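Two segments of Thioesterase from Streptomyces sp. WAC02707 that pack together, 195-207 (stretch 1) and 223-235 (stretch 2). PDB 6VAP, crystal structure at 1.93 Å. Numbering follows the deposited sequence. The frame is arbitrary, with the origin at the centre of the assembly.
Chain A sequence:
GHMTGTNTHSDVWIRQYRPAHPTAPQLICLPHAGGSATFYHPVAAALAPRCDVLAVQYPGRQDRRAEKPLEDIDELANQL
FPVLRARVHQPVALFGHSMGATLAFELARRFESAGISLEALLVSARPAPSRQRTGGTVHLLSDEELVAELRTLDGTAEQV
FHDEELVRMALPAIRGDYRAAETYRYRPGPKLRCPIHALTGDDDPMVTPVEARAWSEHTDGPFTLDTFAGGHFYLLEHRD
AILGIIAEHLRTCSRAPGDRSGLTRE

Stretch 1 (195-207) PIHALTGDDDPMV
Stretch 2 223-235: FTLDTFAGGHFYL

Neighbouring parallel strands bond through alternate residues, and the thioesterase segments 195-207 and 223-235 illustrate how such a ladder is finished by side chains. Strands 196-201 and 223-228 are extended, run in the same direction at 20°, and pair in register from I196 with F223 to G201 with F228, CA atoms 4.7 to 5.0 Å apart. I196, A198 and T200 carry the bonds within the strand, and D202 N, just past its end, adds the last: T224 N to I196 O (3.1 Å), A198 N to T224 O (2.8 Å), D226 N to A198 O (2.9 Å), T200 N to D226 O (3.1 Å), F228 N to T200 O (2.8 Å) and D202 N to F228 O (2.8 Å).

T200 (chi1 t), the most covered residue, shares a sheet face with I196, A198, F223, L225 and T227. T200 CG2 lies 4.0 Å from L225 CD1 and 3.8 Å from T227 OG1, while A198 CB fits 3.5 Å from L225 CD1 and 3.8 Å from F223 CE1; L225 (t, p) and F223 (t) both lean across this small methyl, an apolar contact. On the other face, H197 (t) donates from NE2 to D226 OD2 at 2.6 Å, a carboxylate being a natural acceptor for an imidazole N-H, with T224 CB over the H197 ring, and L199 (m, t) places CB 3.9 Å from F228 CE1 and 4.0 Å from Y234 CZ.

Beyond the strands D202 takes over. The p rotamer of D202 brings D202 OD1 2.9 Å from G230 N, which donates to it, and D203 N donates to G230 O at 2.9 Å. G230, at phi/psi 154/-174, needs to be glycine, since a CB would jam against the preceding carbonyl oxygen; a CB on G201 would strike the carbonyl oxygens of G230 and G231.

H232 (t) closes the contact, ND1 donating to D204 OD2 at 3.0 Å. D204 (t) also accepts M206 N at OD1 (3.0 Å), tying its type I turn, D204 to V207, to the interface. H232 itself sits within a second type I turn, G231 to Y234, in which Y234 N donates to G231 O at 2.9 Å.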

# COMPACT_ATOMS: atom_id res chain seq x y z
N PRO A 195 0.73 -14.79 5.53
CA PRO A 195 1.26 -14.93 4.16
C PRO A 195 1.64 -13.59 3.57
O PRO A 195 1.00 -12.57 3.79
CB PRO A 195 0.10 -15.58 3.40
CG PRO A 195 -0.73 -16.26 4.45
CD PRO A 195 -0.60 -15.40 5.67
N ILE A 196 2.72 -13.58 2.81
CA ILE A 196 3.14 -12.41 2.07
C ILE A 196 3.17 -12.78 0.60
O ILE A 196 3.76 -13.80 0.22
CB ILE A 196 4.51 -11.90 2.53
CG1 ILE A 196 4.41 -11.26 3.92
CG2 ILE A 196 5.02 -10.79 1.51
CD1 ILE A 196 5.71 -10.70 4.46
N HIS A 197 2.49 -11.99 -0.22
CA HIS A 197 2.48 -12.19 -1.66
C HIS A 197 3.06 -10.94 -2.28
O HIS A 197 2.49 -9.85 -2.16
CB HIS A 197 1.08 -12.48 -2.21
CG HIS A 197 1.09 -12.98 -3.63
ND1 HIS A 197 0.09 -13.78 -4.15
CD2 HIS A 197 1.98 -12.81 -4.64
CE1 HIS A 197 0.36 -14.07 -5.41
NE2 HIS A 197 1.50 -13.49 -5.74
N ALA A 198 4.19 -11.08 -2.94
CA ALA A 198 4.88 -9.95 -3.53
C ALA A 198 4.59 -9.93 -5.02
O ALA A 198 4.49 -10.98 -5.67
CB ALA A 198 6.37 -10.07 -3.28
N LEU A 199 4.46 -8.73 -5.57
CA LEU A 199 4.12 -8.53 -6.98
C LEU A 199 5.05 -7.47 -7.54
O LEU A 199 5.20 -6.39 -6.95
CB LEU A 199 2.67 -8.11 -7.14
CG LEU A 199 1.66 -8.90 -6.31
CD1 LEU A 199 0.34 -8.18 -6.34
CD2 LEU A 199 1.49 -10.33 -6.80
N THR A 200 5.69 -7.76 -8.67
CA THR A 200 6.71 -6.86 -9.19
C THR A 200 6.69 -6.89 -10.72
O THR A 200 6.22 -7.84 -11.33
CB THR A 200 8.09 -7.23 -8.61
OG1 THR A 200 9.03 -6.17 -8.88
CG2 THR A 200 8.59 -8.56 -9.18
N GLY A 201 7.18 -5.82 -11.32
CA GLY A 201 7.38 -5.78 -12.75
C GLY A 201 8.78 -6.23 -13.11
O GLY A 201 9.72 -6.00 -12.39
N ASP A 202 8.92 -6.86 -14.27
CA ASP A 202 10.20 -7.41 -14.69
C ASP A 202 11.14 -6.34 -15.26
O ASP A 202 12.29 -6.66 -15.58
CB ASP A 202 9.99 -8.53 -15.72
CG ASP A 202 9.36 -8.04 -17.02
OD1 ASP A 202 8.97 -6.87 -17.12
OD2 ASP A 202 9.20 -8.88 -17.92
N ASP A 203 10.67 -5.11 -15.40
CA ASP A 203 11.46 -4.02 -15.98
C ASP A 203 11.36 -2.77 -15.12
O ASP A 203 11.05 -1.67 -15.56
CB ASP A 203 11.01 -3.70 -17.41
CG ASP A 203 12.08 -2.86 -18.19
OD1 ASP A 203 13.22 -2.73 -17.72
OD2 ASP A 203 11.77 -2.32 -19.26
N ASP A 204 11.59 -2.95 -13.84
CA ASP A 204 11.42 -1.91 -12.84
C ASP A 204 12.78 -1.56 -12.26
O ASP A 204 13.31 -2.31 -11.44
CB ASP A 204 10.48 -2.39 -11.73
CG ASP A 204 10.17 -1.29 -10.72
OD1 ASP A 204 10.81 -0.22 -10.79
OD2 ASP A 204 9.31 -1.53 -9.85
N PRO A 205 13.38 -0.43 -12.64
CA PRO A 205 14.72 -0.10 -12.11
C PRO A 205 14.75 0.06 -10.60
O PRO A 205 15.85 0.02 -10.00
CB PRO A 205 15.08 1.22 -12.82
CG PRO A 205 14.21 1.24 -14.02
CD PRO A 205 12.93 0.53 -13.66
N MET A 206 13.60 0.26 -9.95
CA MET A 206 13.56 0.52 -8.51
C MET A 206 13.36 -0.72 -7.65
O MET A 206 13.44 -0.62 -6.43
CB MET A 206 12.47 1.53 -8.19
CG MET A 206 12.70 2.90 -8.87
SD MET A 206 14.10 3.81 -8.15
CE MET A 206 15.41 3.50 -9.32
N VAL A 207 13.13 -1.88 -8.26
CA VAL A 207 12.95 -3.14 -7.54
C VAL A 207 13.66 -4.25 -8.30
O VAL A 207 13.24 -4.62 -9.40
CB VAL A 207 11.47 -3.51 -7.36
CG1 VAL A 207 11.36 -4.64 -6.42
CG2 VAL A 207 10.68 -2.31 -6.92
N PHE A 223 5.19 -17.65 1.46
CA PHE A 223 5.59 -16.55 0.61
C PHE A 223 5.43 -16.91 -0.86
O PHE A 223 5.75 -18.02 -1.30
CB PHE A 223 7.03 -16.14 0.87
CG PHE A 223 7.52 -15.06 -0.07
CD1 PHE A 223 7.16 -13.77 0.13
CD2 PHE A 223 8.31 -15.36 -1.16
CE1 PHE A 223 7.57 -12.72 -0.77
CE2 PHE A 223 8.74 -14.37 -2.05
CZ PHE A 223 8.38 -13.06 -1.84
N THR A 224 4.93 -15.97 -1.64
CA THR A 224 4.79 -16.17 -3.08
C THR A 224 5.19 -14.87 -3.75
O THR A 224 4.93 -13.78 -3.23
CB THR A 224 3.36 -16.59 -3.48
OG1 THR A 224 2.40 -15.65 -2.97
CG2 THR A 224 3.02 -17.98 -2.92
N LEU A 225 5.87 -14.98 -4.88
CA LEU A 225 6.30 -13.83 -5.66
C LEU A 225 5.84 -14.03 -7.09
O LEU A 225 6.13 -15.07 -7.69
CB LEU A 225 7.80 -13.68 -5.63
CG LEU A 225 8.39 -12.62 -6.57
CD1 LEU A 225 7.89 -11.24 -6.24
CD2 LEU A 225 9.92 -12.66 -6.50
N ASP A 226 5.13 -13.04 -7.62
CA ASP A 226 4.63 -13.07 -9.00
C ASP A 226 5.23 -11.89 -9.74
O ASP A 226 5.18 -10.76 -9.24
CB ASP A 226 3.10 -12.99 -9.08
CG ASP A 226 2.43 -14.34 -8.99
OD1 ASP A 226 2.77 -15.24 -9.81
OD2 ASP A 226 1.55 -14.52 -8.13
N THR A 227 5.80 -12.15 -10.92
CA THR A 227 6.43 -11.13 -11.75
C THR A 227 5.54 -10.89 -12.96
O THR A 227 4.97 -11.82 -13.54
CB THR A 227 7.84 -11.58 -12.19
OG1 THR A 227 8.58 -11.94 -11.01
CG2 THR A 227 8.51 -10.51 -12.95
N PHE A 228 5.47 -9.63 -13.37
CA PHE A 228 4.64 -9.21 -14.49
C PHE A 228 5.47 -8.44 -15.52
O PHE A 228 6.45 -7.76 -15.17
CB PHE A 228 3.50 -8.34 -14.00
CG PHE A 228 2.65 -8.99 -12.95
CD1 PHE A 228 3.08 -9.03 -11.63
CD2 PHE A 228 1.40 -9.59 -13.29
CE1 PHE A 228 2.27 -9.68 -10.64
CE2 PHE A 228 0.61 -10.14 -12.34
CZ PHE A 228 1.06 -10.20 -10.98
N ALA A 229 5.08 -8.57 -16.79
CA ALA A 229 5.74 -7.81 -17.85
C ALA A 229 5.38 -6.33 -17.67
O ALA A 229 4.25 -5.92 -17.92
CB ALA A 229 5.33 -8.33 -19.23
N GLY A 230 6.34 -5.54 -17.23
CA GLY A 230 6.17 -4.11 -17.11
C GLY A 230 7.09 -3.55 -16.04
O GLY A 230 7.93 -4.25 -15.47
N GLY A 231 6.89 -2.26 -15.79
CA GLY A 231 7.72 -1.51 -14.87
C GLY A 231 7.01 -1.22 -13.57
O GLY A 231 6.19 -2.02 -13.14
N HIS A 232 7.33 -0.08 -12.96
CA HIS A 232 6.89 0.23 -11.60
C HIS A 232 5.37 0.27 -11.49
O HIS A 232 4.83 -0.02 -10.42
CB HIS A 232 7.46 1.57 -11.15
CG HIS A 232 7.42 1.78 -9.67
ND1 HIS A 232 8.19 1.04 -8.79
CD2 HIS A 232 6.71 2.65 -8.92
CE1 HIS A 232 7.96 1.46 -7.56
NE2 HIS A 232 7.06 2.43 -7.61
N PHE A 233 4.68 0.66 -12.55
CA PHE A 233 3.22 0.64 -12.61
C PHE A 233 2.68 -0.43 -13.57
O PHE A 233 1.71 -0.21 -14.32
CB PHE A 233 2.71 2.02 -12.96
CG PHE A 233 2.76 2.97 -11.77
CD1 PHE A 233 3.93 3.61 -11.44
CD2 PHE A 233 1.65 3.17 -10.98
CE1 PHE A 233 3.98 4.49 -10.35
CE2 PHE A 233 1.68 4.03 -9.89
CZ PHE A 233 2.86 4.70 -9.59
N TYR A 234 3.36 -1.58 -13.57
CA TYR A 234 2.83 -2.76 -14.25
C TYR A 234 1.36 -3.00 -13.91
O TYR A 234 0.60 -3.48 -14.75
CB TYR A 234 3.65 -4.00 -13.85
CG TYR A 234 3.28 -4.44 -12.45
CD1 TYR A 234 3.79 -3.80 -11.35
CD2 TYR A 234 2.36 -5.47 -12.25
CE1 TYR A 234 3.40 -4.18 -10.05
CE2 TYR A 234 1.96 -5.84 -10.98
CZ TYR A 234 2.48 -5.18 -9.89
OH TYR A 234 2.10 -5.56 -8.66
N LEU A 235 0.93 -2.69 -12.71
CA LEU A 235 -0.38 -3.14 -12.26
C LEU A 235 -1.52 -2.50 -13.03
O LEU A 235 -2.64 -3.02 -13.02
CB LEU A 235 -0.52 -2.85 -10.75
CG LEU A 235 -0.83 -1.43 -10.31
CD1 LEU A 235 -1.03 -1.45 -8.76
CD2 LEU A 235 0.26 -0.46 -10.64
O HOH W 1 1.66 -16.18 -0.27